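PDB 6TJA: SVS_variant_AS1 from Streptomyces sp. CWA1, which probably catalyses the cyclisation of geranylgeranyl diphosphate to spiroviolene, as an engineered, ancestrally reconstructed variant of a bacterial class I terpene cyclase. Local coordinates for residues Asp87-Asp92 and Asp124-Ala129; Ala265-Asp270 and Ser335-Ser340. All blocks are in the same frame, centred on the assembly; numbering follows the deposited sequence.

Contact 1: Asp87-Asp92 and Asp124-Ala129; sequences DDHRCD and DRFVPA
One salt bridge dominates the polar side. R90, its chain bent at chi2 (-99°), reaches D124 tip to tip, and its NH1 donates to D124 OD1 at a short 2.5 Å. The oxygen lies near the guanidinium plane but is met from above the carboxylate plane. The same OD1 turns its anti lone pair to F126 N, accepting at 3.2 Å, so D124 also makes a capping bond just ahead of helix 126-140 and would balance the charge of R90; two donors thus grip one buried oxygen.

F126 meets H89 and R90 with its ring edge. The ring stands nearly upright on the R90 guanidinium, the planes 85° apart, with F126 CD2 3.5 Å from R90 CZ over the centre of one face. F126 CZ also comes within 3.7 Å of H89 ND1, which bonds to A85 O. Over one face of the H89 ring lies R125 NH2, 4.0 Å above the plane, with D88 OD2 over the opposite face. Like charges meet as well: R125 NH1 lies 3.5 Å from R90 NH2, a proximity that D124 probably offsets, while R125 NE is held by M41 O.

The sequence DDHRCD matches the aspartate-rich motif that binds magnesium in related class I cyclases. The contact thus ties the motif-bearing end of helix 70-91 to the start of helix 126-140, with L106 of helix 100-115 packed against both R90 and D124.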
loop_
_atom_site.group_PDB
_atom_site.type_symbol
_atom_site.label_atom_id
_atom_site.label_comp_id
_atom_site.label_asym_id
_atom_site.label_seq_id
_atom_site.Cartn_x
_atom_site.Cartn_y
_atom_site.Cartn_z
ATOM N N ASP A 87 -16.143 -7.597 -0.290
ATOM C CA ASP A 87 -16.517 -6.817 -1.487
ATOM C C ASP A 87 -18.039 -6.629 -1.481
ATOM O O ASP A 87 -18.478 -5.479 -1.589
ATOM C CB ASP A 87 -16.043 -7.458 -2.793
ATOM C CG ASP A 87 -16.345 -6.570 -3.987
ATOM O OD1 ASP A 87 -15.874 -5.411 -3.989
ATOM O OD2 ASP A 87 -17.086 -7.018 -4.881
ATOM N N ASP A 88 -18.812 -7.706 -1.304
ATOM C CA ASP A 88 -20.286 -7.709 -1.532
ATOM C C ASP A 88 -21.050 -6.997 -0.392
ATOM O O ASP A 88 -22.086 -6.408 -0.702
ATOM C CB ASP A 88 -20.798 -9.131 -1.770
ATOM C CG ASP A 88 -22.305 -9.240 -1.929
ATOM O OD1 ASP A 88 -22.816 -8.997 -3.049
ATOM O OD2 ASP A 88 -22.937 -9.595 -0.932
ATOM N N HIS A 89 -20.555 -7.013 0.831
ATOM C CA HIS A 89 -21.218 -6.371 1.939
ATOM C C HIS A 89 -20.696 -4.992 2.331
ATOM O O HIS A 89 -21.387 -4.272 2.978
ATOM C CB HIS A 89 -21.143 -7.235 3.186
ATOM C CG HIS A 89 -21.930 -8.488 3.104
ATOM N ND1 HIS A 89 -21.345 -9.718 2.916
ATOM C CD2 HIS A 89 -23.257 -8.713 3.190
ATOM C CE1 HIS A 89 -22.278 -10.645 2.872
ATOM N NE2 HIS A 89 -23.447 -10.062 3.038
ATOM N N ARG A 90 -19.484 -4.631 1.961
ATOM C CA ARG A 90 -18.931 -3.361 2.394
ATOM C C ARG A 90 -18.379 -2.466 1.344
ATOM O O ARG A 90 -18.136 -1.337 1.591
ATOM C CB ARG A 90 -17.767 -3.602 3.345
ATOM C CG ARG A 90 -18.081 -4.424 4.547
ATOM C CD ARG A 90 -18.329 -3.566 5.758
ATOM N NE ARG A 90 -19.135 -4.278 6.712
ATOM C CZ ARG A 90 -18.724 -4.662 7.902
ATOM N NH1 ARG A 90 -17.499 -4.400 8.323
ATOM N NH2 ARG A 90 -19.550 -5.327 8.666
ATOM N N CYS A 91 -18.178 -2.987 0.170
ATOM C CA CYS A 91 -17.508 -2.253 -0.927
ATOM C C CYS A 91 -18.546 -1.940 -1.995
ATOM O O CYS A 91 -18.658 -0.780 -2.363
ATOM C CB CYS A 91 -16.318 -3.040 -1.480
ATOM S SG CYS A 91 -15.017 -3.364 -0.246
ATOM N N ASP A 92 -19.304 -2.942 -2.440
ATOM C CA ASP A 92 -20.127 -2.873 -3.683
ATOM C C ASP A 92 -21.598 -2.508 -3.378
ATOM O O ASP A 92 -22.212 -1.929 -4.271
ATOM C CB ASP A 92 -19.983 -4.173 -4.490
ATOM C CG ASP A 92 -20.322 -4.021 -5.962
ATOM O OD1 ASP A 92 -19.787 -3.070 -6.591
ATOM O OD2 ASP A 92 -21.130 -4.840 -6.465
ATOM N N ASP A 124 -16.843 -4.989 14.097
ATOM C CA ASP A 124 -16.744 -5.422 12.732
ATOM C C ASP A 124 -16.559 -6.910 12.593
ATOM O O ASP A 124 -15.557 -7.430 12.985
ATOM C CB ASP A 124 -15.554 -4.746 12.219
ATOM C CG ASP A 124 -15.617 -4.579 10.846
ATOM O OD1 ASP A 124 -16.124 -5.476 10.171
ATOM O OD2 ASP A 124 -15.320 -3.511 10.344
ATOM N N ARG A 125 -17.490 -7.587 11.954
ATOM C CA ARG A 125 -17.417 -9.073 11.933
ATOM C C ARG A 125 -16.414 -9.543 10.861
ATOM O O ARG A 125 -15.972 -10.719 10.932
ATOM C CB ARG A 125 -18.818 -9.645 11.718
ATOM C CG ARG A 125 -19.470 -9.245 10.401
ATOM C CD ARG A 125 -20.803 -9.951 10.238
ATOM N NE ARG A 125 -21.328 -9.883 8.878
ATOM C CZ ARG A 125 -21.933 -8.824 8.345
ATOM N NH1 ARG A 125 -22.080 -7.706 9.041
ATOM N NH2 ARG A 125 -22.374 -8.890 7.101
ATOM N N PHE A 126 -16.047 -8.679 9.903
ATOM C CA PHE A 126 -15.039 -9.020 8.872
ATOM C C PHE A 126 -13.647 -9.072 9.510
ATOM O O PHE A 126 -12.813 -9.811 8.990
ATOM C CB PHE A 126 -15.142 -8.083 7.671
ATOM C CG PHE A 126 -16.294 -8.470 6.791
ATOM C CD1 PHE A 126 -16.209 -9.587 5.969
ATOM C CD2 PHE A 126 -17.482 -7.749 6.814
ATOM C CE1 PHE A 126 -17.301 -9.995 5.204
ATOM C CE2 PHE A 126 -18.569 -8.148 6.040
ATOM C CZ PHE A 126 -18.483 -9.276 5.247
ATOM N N VAL A 127 -13.410 -8.342 10.608
ATOM C CA VAL A 127 -12.021 -8.110 11.104
ATOM C C VAL A 127 -11.471 -9.383 11.749
ATOM O O VAL A 127 -10.387 -9.801 11.356
ATOM C CB VAL A 127 -11.894 -6.855 11.984
ATOM C CG1 VAL A 127 -10.710 -6.920 12.939
ATOM C CG2 VAL A 127 -11.827 -5.615 11.111
ATOM N N PRO A 128 -12.143 -10.046 12.721
ATOM C CA PRO A 128 -11.585 -11.248 13.346
ATOM C C PRO A 128 -11.285 -12.356 12.317
ATOM O O PRO A 128 -10.226 -12.946 12.390
ATOM C CB PRO A 128 -12.657 -11.708 14.366
ATOM C CG PRO A 128 -13.471 -10.435 14.621
ATOM C CD PRO A 128 -13.442 -9.673 13.310
ATOM N N ALA A 129 -12.175 -12.558 11.348
ATOM C CA ALA A 129 -11.970 -13.483 10.207
ATOM C C ALA A 129 -10.649 -13.173 9.467
ATOM O O ALA A 129 -9.848 -14.128 9.241
ATOM C CB ALA A 129 -13.169 -13.409 9.293
#

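Contact 2: Ala265-Asp270 and Ser335-Ser340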
loop_
_atom_site.group_PDB
_atom_site.type_symbol
_atom_site.label_atom_id
_atom_site.label_comp_id
_atom_site.label_asym_id
_atom_site.label_seq_id
_atom_site.Cartn_x
_atom_site.Cartn_y
_atom_site.Cartn_z
ATOM N N ALA A 265 -13.781 -3.763 -26.055
ATOM C CA ALA A 265 -13.249 -4.276 -24.773
ATOM C C ALA A 265 -12.468 -5.569 -25.020
ATOM O O ALA A 265 -11.391 -5.736 -24.402
ATOM C CB ALA A 265 -14.349 -4.474 -23.762
ATOM N N THR A 266 -12.992 -6.467 -25.863
ATOM C CA THR A 266 -12.369 -7.786 -26.118
ATOM C C THR A 266 -11.026 -7.529 -26.800
ATOM O O THR A 266 -10.018 -8.228 -26.460
ATOM C CB THR A 266 -13.318 -8.698 -26.909
ATOM O OG1 THR A 266 -14.443 -8.806 -26.043
ATOM C CG2 THR A 266 -12.726 -10.058 -27.247
ATOM N N LYS A 267 -11.018 -6.554 -27.688
ATOM C CA LYS A 267 -9.846 -6.163 -28.405
ATOM C C LYS A 267 -8.726 -5.695 -27.493
ATOM O O LYS A 267 -7.660 -6.198 -27.538
ATOM C CB LYS A 267 -10.177 -5.118 -29.436
ATOM C CG LYS A 267 -10.643 -5.684 -30.742
ATOM C CD LYS A 267 -10.891 -4.580 -31.731
ATOM C CE LYS A 267 -12.034 -4.901 -32.638
ATOM N NZ LYS A 267 -11.641 -4.709 -34.039
ATOM N N LEU A 268 -9.001 -4.740 -26.646
ATOM C CA LEU A 268 -7.977 -4.256 -25.784
ATOM C C LEU A 268 -7.495 -5.275 -24.736
ATOM O O LEU A 268 -6.362 -5.300 -24.416
ATOM C CB LEU A 268 -8.319 -2.890 -25.225
ATOM C CG LEU A 268 -9.495 -2.755 -24.316
ATOM C CD1 LEU A 268 -9.130 -3.227 -22.940
ATOM C CD2 LEU A 268 -9.963 -1.329 -24.309
ATOM N N ARG A 269 -8.376 -6.131 -24.276
ATOM C CA ARG A 269 -8.081 -7.186 -23.265
ATOM C C ARG A 269 -7.147 -8.202 -23.924
ATOM O O ARG A 269 -6.117 -8.567 -23.323
ATOM C CB ARG A 269 -9.403 -7.773 -22.739
ATOM C CG ARG A 269 -9.279 -8.964 -21.795
ATOM C CD ARG A 269 -9.180 -10.236 -22.593
ATOM N NE ARG A 269 -9.153 -11.454 -21.790
ATOM C CZ ARG A 269 -8.696 -12.615 -22.233
ATOM N NH1 ARG A 269 -8.219 -12.718 -23.462
ATOM N NH2 ARG A 269 -8.708 -13.672 -21.442
ATOM N N ASP A 270 -7.468 -8.581 -25.157
ATOM C CA ASP A 270 -6.670 -9.531 -25.959
ATOM C C ASP A 270 -5.286 -8.926 -26.253
ATOM O O ASP A 270 -4.289 -9.645 -26.167
ATOM C CB ASP A 270 -7.431 -9.909 -27.224
ATOM C CG ASP A 270 -8.581 -10.883 -27.020
ATOM O OD1 ASP A 270 -8.815 -11.328 -25.878
ATOM O OD2 ASP A 270 -9.248 -11.161 -28.016
ATOM N N SER A 335 -7.935 -17.582 -31.672
ATOM C CA SER A 335 -7.114 -16.394 -32.041
ATOM C C SER A 335 -7.519 -15.195 -31.195
ATOM O O SER A 335 -8.679 -15.088 -30.793
ATOM C CB SER A 335 -7.281 -16.049 -33.504
ATOM O OG SER A 335 -7.238 -17.208 -34.318
ATOM N N PRO A 336 -6.597 -14.229 -30.953
ATOM C CA PRO A 336 -6.959 -12.940 -30.355
ATOM C C PRO A 336 -7.758 -12.077 -31.351
ATOM O O PRO A 336 -7.605 -12.250 -32.517
ATOM C CB PRO A 336 -5.592 -12.308 -30.020
ATOM C CG PRO A 336 -4.679 -12.878 -31.076
ATOM C CD PRO A 336 -5.158 -14.304 -31.265
ATOM N N SER A 337 -8.602 -11.182 -30.857
ATOM C CA SER A 337 -9.469 -10.304 -31.682
ATOM C C SER A 337 -8.658 -9.094 -32.171
ATOM O O SER A 337 -9.119 -8.374 -33.039
ATOM C CB SER A 337 -10.667 -9.894 -30.890
ATOM O OG SER A 337 -10.262 -9.286 -29.667
ATOM N N ASP A 338 -7.465 -8.895 -31.626
ATOM C CA ASP A 338 -6.583 -7.765 -31.987
ATOM C C ASP A 338 -5.156 -8.227 -31.701
ATOM O O ASP A 338 -4.937 -8.731 -30.586
ATOM C CB ASP A 338 -6.996 -6.509 -31.205
ATOM C CG ASP A 338 -6.116 -5.289 -31.434
ATOM O OD1 ASP A 338 -5.439 -5.253 -32.465
ATOM O OD2 ASP A 338 -6.106 -4.389 -30.569
ATOM N N SER A 339 -4.250 -8.033 -32.629
ATOM C CA SER A 339 -2.899 -8.481 -32.471
ATOM C C SER A 339 -1.866 -7.402 -32.408
ATOM O O SER A 339 -0.723 -7.698 -32.474
ATOM C CB SER A 339 -2.542 -9.388 -33.626
ATOM O OG SER A 339 -2.911 -10.694 -33.343
ATOM N N SER A 340 -2.256 -6.155 -32.275
ATOM C CA SER A 340 -1.275 -5.096 -32.207
ATOM C C SER A 340 -0.331 -5.271 -31.062
ATOM O O SER A 340 -0.732 -5.546 -29.985
ATOM C CB SER A 340 -1.932 -3.758 -32.082
ATOM O OG SER A 340 -2.922 -3.649 -33.041
HETATM O O HOH W 1 -11.038 -13.347 -28.979
#
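D270 carries this contact, projecting from helix 258-283 toward the loop 335-340. Its CB lies nearest to S337 OG, at 3.8 Å, with P336 CB beside it. With chi1 at -75°, CG lies beside the backbone N of D270 and 3.5 Å from the same S337 OG, and the carboxylate divides its two oxygens between different tasks. OD1 stays on the helix side, in a salt bridge of 2.9 Å with R269 NH1, an arginine also paired with D227. OD2 takes the loop: S337 N donates to its anti lone pair at 2.9 Å and 164°, nearly straight, while S337 OG donates at 2.7 Å from above the carboxylate plane. A water 3.0 Å from OD2 adds a third donor and reaches on, weakly, to S335 O.

S337 OG is placed for this by the crowded rotamer (chi1 55°), and T266 CG2 lies 3.5 Å from that oxygen. Farther along, D338 CB rests 3.8 Å from K267 CG, the two side chains crossing at about a right angle.

An alanine at D270 would probably loosen the loop, since both bonds to S337 would go, and the salt bridge to R269 with them. Flanked by an arginine and several donors to OD2, the carboxylate is likely to stay ionised. The polar link between the two segments is the pair of hydrogen bonds from S337 to OD2, with the D338-R271 salt bridge adding a tie to the same helix.

In the fold
Contacts 1 and 2 lie on opposite sides of the chain's centre, with centres 35 Å apart and nearest atoms about 18 Å apart, and they do not touch. Along the chain they come in series: both segments of contact 1 precede those of contact 2 in the sequence. They share no helix. Contact 1 links helices 70-91 and 126-140, which touch directly although helix 100-115 lies between them in sequence, whereas contact 2 fixes a loop beyond helix 289-309 to helix 258-283. Both belong to one all-helical terpene cyclase fold without strands. The first concerns the helix end bearing the aspartate-rich sequence, consistent with the region of the active-site mouth; the second is surface packing of the C-terminal part.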